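Local coordinates for ScaE cell-surface anchored scaffoldin protein (Ruminococcus flavefaciens, PDB 2ZF9) that probably anchors cellulosomal components to the bacterial cell surface by binding dockerins, its cohesin module being the part described here, at residues A[147-150]-A[156-159]; A[68-73]-A[150-155]. One frame throughout, in Å; residues are numbered along the deposited sequence.

In the fold
Both contacts belong to one loop of the cohesin module, where the chain leaves strand 142-149 and returns as strand 158-160 to the same edge of strand 66-73. Contact 1 closes the neck of this loop, and contact 2 fastens its outer part to His-70 of the neighbouring strand. Their centres lie about 4 Å apart, they share Gln-150, and both are partly buried. Asp-157 joins the two contacts: OD1 lies a short 2.5 Å from His-70 ND1, a probable hydrogen bond, while OD2 meets Arg-152. Backbone pairing fixes the return of the chain, with Leu-158 O 2.9 Å from Gly-68 N.

Contact 1: A[147-150]-A[156-159]; sequences VAYQ and EDLF
The carboxylate of Asp-157 meets the backbone of Gln-150 across the neck of a loop that interrupts a strand position of the cohesin sheet, an interruption consistent with the beta flaps known in this module. Strands 142-149 and 158-160 both run along strand 66-73, and the carboxylate of Asp-157 closes the gap where the chain leaves and rejoins it. Gln-150 N donates to Asp-157 OD2 at 2.9 Å, almost straight at 169°, and arrives nearly in line with the C-O bond. With CG anti to its own carbonyl carbon (chi1 -64°), Asp-157 directs its carboxylate at the departing strand. Its CB lies 3.4 Å from CD1 of Tyr-149 in an oblique approach, the ring and carboxylate planes being 51° apart. The phenol ring also turns an edge to Asp-157 O, and a water in the ring plane, 2.7 Å from Asp-157 O, bonds Tyr-149 OH as well. A second water donates to Gln-150 O at 2.7 Å and accepts from Asp-157 N, while a third donates to Ala-148 O at 2.7 Å and, weakly, to Asp-157 OD1. Beyond the two segments, OD1 bonds His-70 and OD2 forms a salt bridge with Arg-152. With an alanine here, Gln-150 N would probably lose its acceptor, His-70 its partner and Arg-152 its counter-charge. A single buried carboxylate thus carries a strand end, a histidine and an arginine, and this gathering of donors around it probably stabilises its negative charge.

Contact 2: A[68-73]-A[150-155]; sequences GLHIQF and QSRTTN
Segment 68-73, part of strand 66-73, runs extended in the cohesin sheet, whereas 150-155 is irregular and arches beside it, with Asn-155 in a left-handed backbone conformation (phi 45°, psi 47°). No hydrogen bond joins the two segments directly; Ala-148 and Leu-158, flanking the loop, pair through the backbone with His-70 and Gly-68. The contact itself is a stack of Arg-152 on His-70. From CG to NE the arginine chain is extended, and it reaches the ring from the opposite direction to the histidine side chain. The guanidinium then lies flat on the imidazole, centres 3.5 Å apart and planes at 17°. Packing is tight: Arg-152 CZ is 3.1 Å from His-70 CE1, and Arg-152 NH2 sits 3.3 Å above the centre of the ring plane. The other face of the guanidinium receives CG of Gln-150, so the group is sandwiched between the ring and its own loop. The shared partner Asp-157 probably helps to set how the two flat groups turn against each other. A positive charge stacked on the ring would tend to disfavour a second one on the histidine, although the nearby carboxylate would offset this. Asn-155 O comes to the ring edge, 3.2 Å from His-70 CE1, and a water in the ring plane lies 2.8 Å from His-70 NE2.

Contact 1: A[147-150]-A[156-159]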
ATOM      1  N   VAL A 147       4.125  -1.603   2.015  1.00 15.09           N
ATOM      2  CA  VAL A 147       3.117  -1.568   3.090  1.00 14.62           C
ATOM      3  C   VAL A 147       3.756  -2.083   4.362  1.00 15.71           C
ATOM      4  O   VAL A 147       4.385  -3.131   4.348  1.00 17.89           O
ATOM      5  CB  VAL A 147       1.894  -2.477   2.772  1.00 14.48           C
ATOM      6  CG1 VAL A 147       0.886  -2.465   3.997  1.00 13.35           C
ATOM      7  CG2 VAL A 147       1.198  -1.989   1.462  1.00 16.12           C
ATOM      8  N   ALA A 148       3.591  -1.351   5.458  1.00 15.72           N
ATOM      9  CA  ALA A 148       4.192  -1.730   6.739  1.00 20.34           C
ATOM     10  C   ALA A 148       3.083  -1.904   7.782  1.00 20.60           C
ATOM     11  O   ALA A 148       2.093  -1.191   7.732  1.00 24.46           O
ATOM     12  CB  ALA A 148       5.169  -0.622   7.201  1.00 19.95           C
ATOM     13  N   TYR A 149       3.288  -2.798   8.751  1.00 18.31           N
ATOM     14  CA  TYR A 149       2.322  -3.078   9.806  1.00 18.63           C
ATOM     15  C   TYR A 149       2.988  -2.813  11.159  1.00 21.21           C
ATOM     16  O   TYR A 149       4.137  -3.188  11.381  1.00 22.12           O
ATOM     17  CB  TYR A 149       1.835  -4.576   9.769  1.00 18.86           C
ATOM     18  CG  TYR A 149       0.854  -4.844  10.893  1.00 23.34           C
ATOM     19  CD1 TYR A 149      -0.463  -4.453  10.771  1.00 20.08           C
ATOM     20  CD2 TYR A 149       1.254  -5.436  12.101  1.00 21.85           C
ATOM     21  CE1 TYR A 149      -1.374  -4.603  11.802  1.00 21.83           C
ATOM     22  CE2 TYR A 149       0.333  -5.597  13.156  1.00 25.43           C
ATOM     23  CZ  TYR A 149      -0.987  -5.152  12.986  1.00 21.17           C
ATOM     24  OH  TYR A 149      -1.943  -5.314  13.969  1.00 25.97           O
ATOM     25  N   GLN A 150       2.256  -2.212  12.089  1.00 26.49           N
ATOM     26  CA  GLN A 150       2.569  -2.429  13.505  1.00 27.11           C
ATOM     27  C   GLN A 150       1.341  -2.316  14.379  1.00 28.43           C
ATOM     28  O   GLN A 150       0.339  -1.799  13.934  1.00 22.75           O
ATOM     29  CB  GLN A 150       3.667  -1.503  13.999  1.00 29.31           C
ATOM     30  CG  GLN A 150       3.319  -0.058  14.071  1.00 30.63           C
ATOM     31  CD  GLN A 150       4.553   0.788  13.829  1.00 44.12           C
ATOM     32  OE1 GLN A 150       5.313   0.529  12.899  1.00 42.13           O
ATOM     33  NE2 GLN A 150       4.768   1.791  14.674  1.00 48.08           N
ATOM     34  N   GLU A 156      -4.792   2.749  13.344  1.00 20.33           N
ATOM     35  CA  GLU A 156      -4.484   1.334  13.246  1.00 20.59           C
ATOM     36  C   GLU A 156      -4.339   0.867  11.816  1.00 19.44           C
ATOM     37  O   GLU A 156      -5.030   1.381  10.908  1.00 18.44           O
ATOM     38  CB  GLU A 156      -5.588   0.503  13.885  1.00 21.64           C
ATOM     39  CG  GLU A 156      -5.631   0.541  15.402  1.00 25.38           C
ATOM     40  CD  GLU A 156      -6.891  -0.165  15.886  1.00 40.28           C
ATOM     41  OE1 GLU A 156      -6.808  -1.356  16.253  1.00 39.25           O
ATOM     42  OE2 GLU A 156      -7.978   0.443  15.789  1.00 38.48           O
ATOM     43  N   ASP A 157      -3.479  -0.141  11.635  1.00 18.00           N
ATOM     44  CA  ASP A 157      -3.378  -0.838  10.379  1.00 17.45           C
ATOM     45  C   ASP A 157      -4.517  -1.852  10.277  1.00 18.87           C
ATOM     46  O   ASP A 157      -4.683  -2.743  11.139  1.00 18.39           O
ATOM     47  CB  ASP A 157      -2.015  -1.511  10.240  1.00 17.54           C
ATOM     48  CG  ASP A 157      -0.851  -0.494  10.200  1.00 24.48           C
ATOM     49  OD1 ASP A 157      -0.885   0.444   9.369  1.00 24.39           O
ATOM     50  OD2 ASP A 157       0.094  -0.664  11.007  1.00 24.27           O
ATOM     51  N   LEU A 158      -5.322  -1.692   9.239  1.00 15.46           N
ATOM     52  CA  LEU A 158      -6.577  -2.423   9.121  1.00 14.05           C
ATOM     53  C   LEU A 158      -6.860  -2.751   7.660  1.00 17.23           C
ATOM     54  O   LEU A 158      -6.501  -1.994   6.760  1.00 15.48           O
ATOM     55  CB  LEU A 158      -7.771  -1.587   9.617  1.00 17.47           C
ATOM     56  CG  LEU A 158      -7.876  -1.179  11.085  1.00 20.38           C
ATOM     57  CD1 LEU A 158      -9.104  -0.307  11.238  1.00 22.83           C
ATOM     58  CD2 LEU A 158      -7.949  -2.407  12.018  1.00 20.24           C
ATOM     59  N   PHE A 159      -7.507  -3.892   7.438  1.00 15.36           N
ATOM     60  CA  PHE A 159      -8.063  -4.167   6.121  1.00 16.60           C
ATOM     61  C   PHE A 159      -9.204  -5.143   6.329  1.00 17.66           C
ATOM     62  O   PHE A 159      -8.972  -6.349   6.448  1.00 15.87           O
ATOM     63  CB  PHE A 159      -7.042  -4.758   5.141  1.00 16.54           C
ATOM     64  CG  PHE A 159      -7.552  -4.740   3.726  1.00 18.41           C
ATOM     65  CD1 PHE A 159      -7.244  -3.690   2.893  1.00 12.38           C
ATOM     66  CD2 PHE A 159      -8.407  -5.740   3.258  1.00 17.22           C
ATOM     67  CE1 PHE A 159      -7.782  -3.613   1.580  1.00 15.41           C
ATOM     68  CE2 PHE A 159      -8.919  -5.679   1.942  1.00 19.14           C
ATOM     69  CZ  PHE A 159      -8.614  -4.597   1.126  1.00 15.96           C
TER
HETATM   70  O   HOH W   1      -0.404  -0.763   6.906  1.00 15.73           O
HETATM   71  O   HOH W   2       2.670   0.749  10.028  1.00 37.44           O
HETATM   72  O   HOH W   3      -4.176  -3.757  13.561  1.00 25.41           O
HETATM   73  O   HOH W   4      -2.326  -1.286  14.016  1.00 23.20           O

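Contact 2: A[68-73]-A[150-155]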
ATOM      1  N   GLY A  68      -6.680   0.876   6.879  1.00 16.24           N
ATOM      2  CA  GLY A  68      -5.728   1.815   7.491  1.00 15.53           C
ATOM      3  C   GLY A  68      -4.406   1.247   7.015  1.00 17.52           C
ATOM      4  O   GLY A  68      -4.043   0.110   7.373  1.00 15.42           O
ATOM      5  N   LEU A  69      -3.718   1.980   6.149  1.00 15.01           N
ATOM      6  CA  LEU A  69      -2.544   1.407   5.486  1.00 17.02           C
ATOM      7  C   LEU A  69      -1.402   2.388   5.490  1.00 19.10           C
ATOM      8  O   LEU A  69      -1.540   3.501   4.955  1.00 16.83           O
ATOM      9  CB  LEU A  69      -2.888   0.971   4.072  1.00 13.91           C
ATOM     10  CG  LEU A  69      -3.946  -0.141   3.946  1.00 18.58           C
ATOM     11  CD1 LEU A  69      -4.349  -0.266   2.485  1.00 19.16           C
ATOM     12  CD2 LEU A  69      -3.406  -1.495   4.441  1.00 13.55           C
ATOM     13  N   HIS A  70      -0.287   1.990   6.113  1.00 16.19           N
ATOM     14  CA  HIS A  70       0.894   2.836   6.142  1.00 17.45           C
ATOM     15  C   HIS A  70       1.816   2.430   5.011  1.00 16.51           C
ATOM     16  O   HIS A  70       2.146   1.257   4.850  1.00 17.50           O
ATOM     17  CB  HIS A  70       1.651   2.690   7.462  1.00 16.60           C
ATOM     18  CG  HIS A  70       0.988   3.378   8.614  1.00 20.12           C
ATOM     19  ND1 HIS A  70       0.078   2.747   9.431  1.00 18.77           N
ATOM     20  CD2 HIS A  70       1.138   4.632   9.113  1.00 20.46           C
ATOM     21  CE1 HIS A  70      -0.320   3.580  10.378  1.00 20.19           C
ATOM     22  NE2 HIS A  70       0.317   4.732  10.212  1.00 17.46           N
ATOM     23  N   ILE A  71       2.240   3.405   4.220  1.00 15.67           N
ATOM     24  CA  ILE A  71       3.152   3.105   3.136  1.00 16.86           C
ATOM     25  C   ILE A  71       4.482   3.740   3.507  1.00 16.91           C
ATOM     26  O   ILE A  71       4.527   4.918   3.843  1.00 18.45           O
ATOM     27  CB  ILE A  71       2.612   3.710   1.797  1.00 17.47           C
ATOM     28  CG1 ILE A  71       1.296   2.993   1.439  1.00 22.86           C
ATOM     29  CG2 ILE A  71       3.666   3.597   0.655  1.00 17.77           C
ATOM     30  CD1 ILE A  71       0.551   3.662   0.344  1.00 29.01           C
ATOM     31  N   GLN A  72       5.549   2.956   3.469  1.00 18.24           N
ATOM     32  CA  GLN A  72       6.867   3.506   3.787  1.00 18.17           C
ATOM     33  C   GLN A  72       7.785   3.265   2.595  1.00 17.27           C
ATOM     34  O   GLN A  72       7.560   2.325   1.821  1.00 19.05           O
ATOM     35  CB  GLN A  72       7.455   2.861   5.045  1.00 17.83           C
ATOM     36  CG  GLN A  72       7.711   1.399   4.907  1.00 23.36           C
ATOM     37  CD  GLN A  72       8.246   0.789   6.186  1.00 31.36           C
ATOM     38  OE1 GLN A  72       8.037   1.328   7.297  1.00 29.54           O
ATOM     39  NE2 GLN A  72       8.916  -0.348   6.049  1.00 23.78           N
ATOM     40  N   PHE A  73       8.796   4.114   2.452  1.00 18.73           N
ATOM     41  CA  PHE A  73       9.681   4.013   1.288  1.00 18.80           C
ATOM     42  C   PHE A  73      11.135   4.350   1.664  1.00 17.02           C
ATOM     43  O   PHE A  73      11.414   4.997   2.677  1.00 18.89           O
ATOM     44  CB  PHE A  73       9.190   4.930   0.160  1.00 14.64           C
ATOM     45  CG  PHE A  73       8.812   6.323   0.633  1.00 19.09           C
ATOM     46  CD1 PHE A  73       7.469   6.632   0.972  1.00 15.72           C
ATOM     47  CD2 PHE A  73       9.787   7.341   0.736  1.00 18.52           C
ATOM     48  CE1 PHE A  73       7.112   7.912   1.424  1.00 20.73           C
ATOM     49  CE2 PHE A  73       9.440   8.629   1.173  1.00 21.34           C
ATOM     50  CZ  PHE A  73       8.075   8.918   1.523  1.00 17.08           C
ATOM     51  N   GLN A 150       2.256  -2.212  12.089  1.00 26.49           N
ATOM     52  CA  GLN A 150       2.569  -2.429  13.505  1.00 27.11           C
ATOM     53  C   GLN A 150       1.341  -2.316  14.379  1.00 28.43           C
ATOM     54  O   GLN A 150       0.339  -1.799  13.934  1.00 22.75           O
ATOM     55  CB  GLN A 150       3.667  -1.503  13.999  1.00 29.31           C
ATOM     56  CG  GLN A 150       3.319  -0.058  14.071  1.00 30.63           C
ATOM     57  CD  GLN A 150       4.553   0.788  13.829  1.00 44.12           C
ATOM     58  OE1 GLN A 150       5.313   0.529  12.899  1.00 42.13           O
ATOM     59  NE2 GLN A 150       4.768   1.791  14.674  1.00 48.08           N
ATOM     60  N   SER A 151       1.449  -2.791  15.628  1.00 29.23           N
ATOM     61  CA  SER A 151       0.354  -2.702  16.597  1.00 30.46           C
ATOM     62  C   SER A 151       0.209  -1.243  16.999  1.00 28.13           C
ATOM     63  O   SER A 151       1.185  -0.607  17.366  1.00 28.46           O
ATOM     64  CB  SER A 151       0.672  -3.536  17.858  1.00 34.69           C
ATOM     65  OG  SER A 151      -0.485  -3.736  18.685  1.00 43.86           O
ATOM     66  N   ARG A 152      -1.004  -0.709  16.930  1.00 27.10           N
ATOM     67  CA  ARG A 152      -1.224   0.709  17.232  1.00 27.27           C
ATOM     68  C   ARG A 152      -2.532   0.878  17.983  1.00 31.32           C
ATOM     69  O   ARG A 152      -3.450   0.045  17.852  1.00 30.85           O
ATOM     70  CB  ARG A 152      -1.310   1.539  15.934  1.00 24.87           C
ATOM     71  CG  ARG A 152      -0.123   1.358  14.995  1.00 27.61           C
ATOM     72  CD  ARG A 152      -0.436   1.933  13.613  1.00 24.87           C
ATOM     73  NE  ARG A 152       0.705   1.857  12.703  1.00 31.52           N
ATOM     74  CZ  ARG A 152       1.664   2.784  12.640  1.00 37.34           C
ATOM     75  NH1 ARG A 152       1.604   3.849  13.439  1.00 30.72           N
ATOM     76  NH2 ARG A 152       2.664   2.656  11.771  1.00 29.36           N
ATOM     77  N   THR A 153      -2.638   1.976  18.735  1.00 30.26           N
ATOM     78  CA  THR A 153      -3.911   2.340  19.348  1.00 32.18           C
ATOM     79  C   THR A 153      -4.674   3.378  18.544  1.00 32.38           C
ATOM     80  O   THR A 153      -5.887   3.484  18.693  1.00 36.76           O
ATOM     81  CB  THR A 153      -3.771   2.792  20.837  1.00 33.91           C
ATOM     82  OG1 THR A 153      -3.116   4.063  20.914  1.00 39.50           O
ATOM     83  CG2 THR A 153      -2.980   1.778  21.617  1.00 38.26           C
ATOM     84  N   THR A 154      -3.981   4.146  17.697  1.00 27.45           N
ATOM     85  CA  THR A 154      -4.629   5.109  16.826  1.00 26.45           C
ATOM     86  C   THR A 154      -4.023   4.922  15.438  1.00 25.49           C
ATOM     87  O   THR A 154      -2.924   4.376  15.303  1.00 23.20           O
ATOM     88  CB  THR A 154      -4.384   6.584  17.272  1.00 30.20           C
ATOM     89  OG1 THR A 154      -2.982   6.860  17.193  1.00 38.82           O
ATOM     90  CG2 THR A 154      -4.852   6.842  18.720  1.00 38.10           C
ATOM     91  N   ASN A 155      -4.741   5.377  14.407  1.00 24.38           N
ATOM     92  CA  ASN A 155      -4.361   5.118  13.012  1.00 24.36           C
ATOM     93  C   ASN A 155      -3.962   3.658  12.819  1.00 24.05           C
ATOM     94  O   ASN A 155      -2.910   3.357  12.233  1.00 21.82           O
ATOM     95  CB  ASN A 155      -3.256   6.071  12.559  1.00 23.77           C
ATOM     96  CG  ASN A 155      -3.696   7.552  12.615  1.00 32.48           C
ATOM     97  OD1 ASN A 155      -4.894   7.871  12.550  1.00 26.55           O
ATOM     98  ND2 ASN A 155      -2.721   8.448  12.747  1.00 42.48           N
TER
HETATM   99  O   HOH W   5       0.139   7.187  11.468  1.00 24.26           O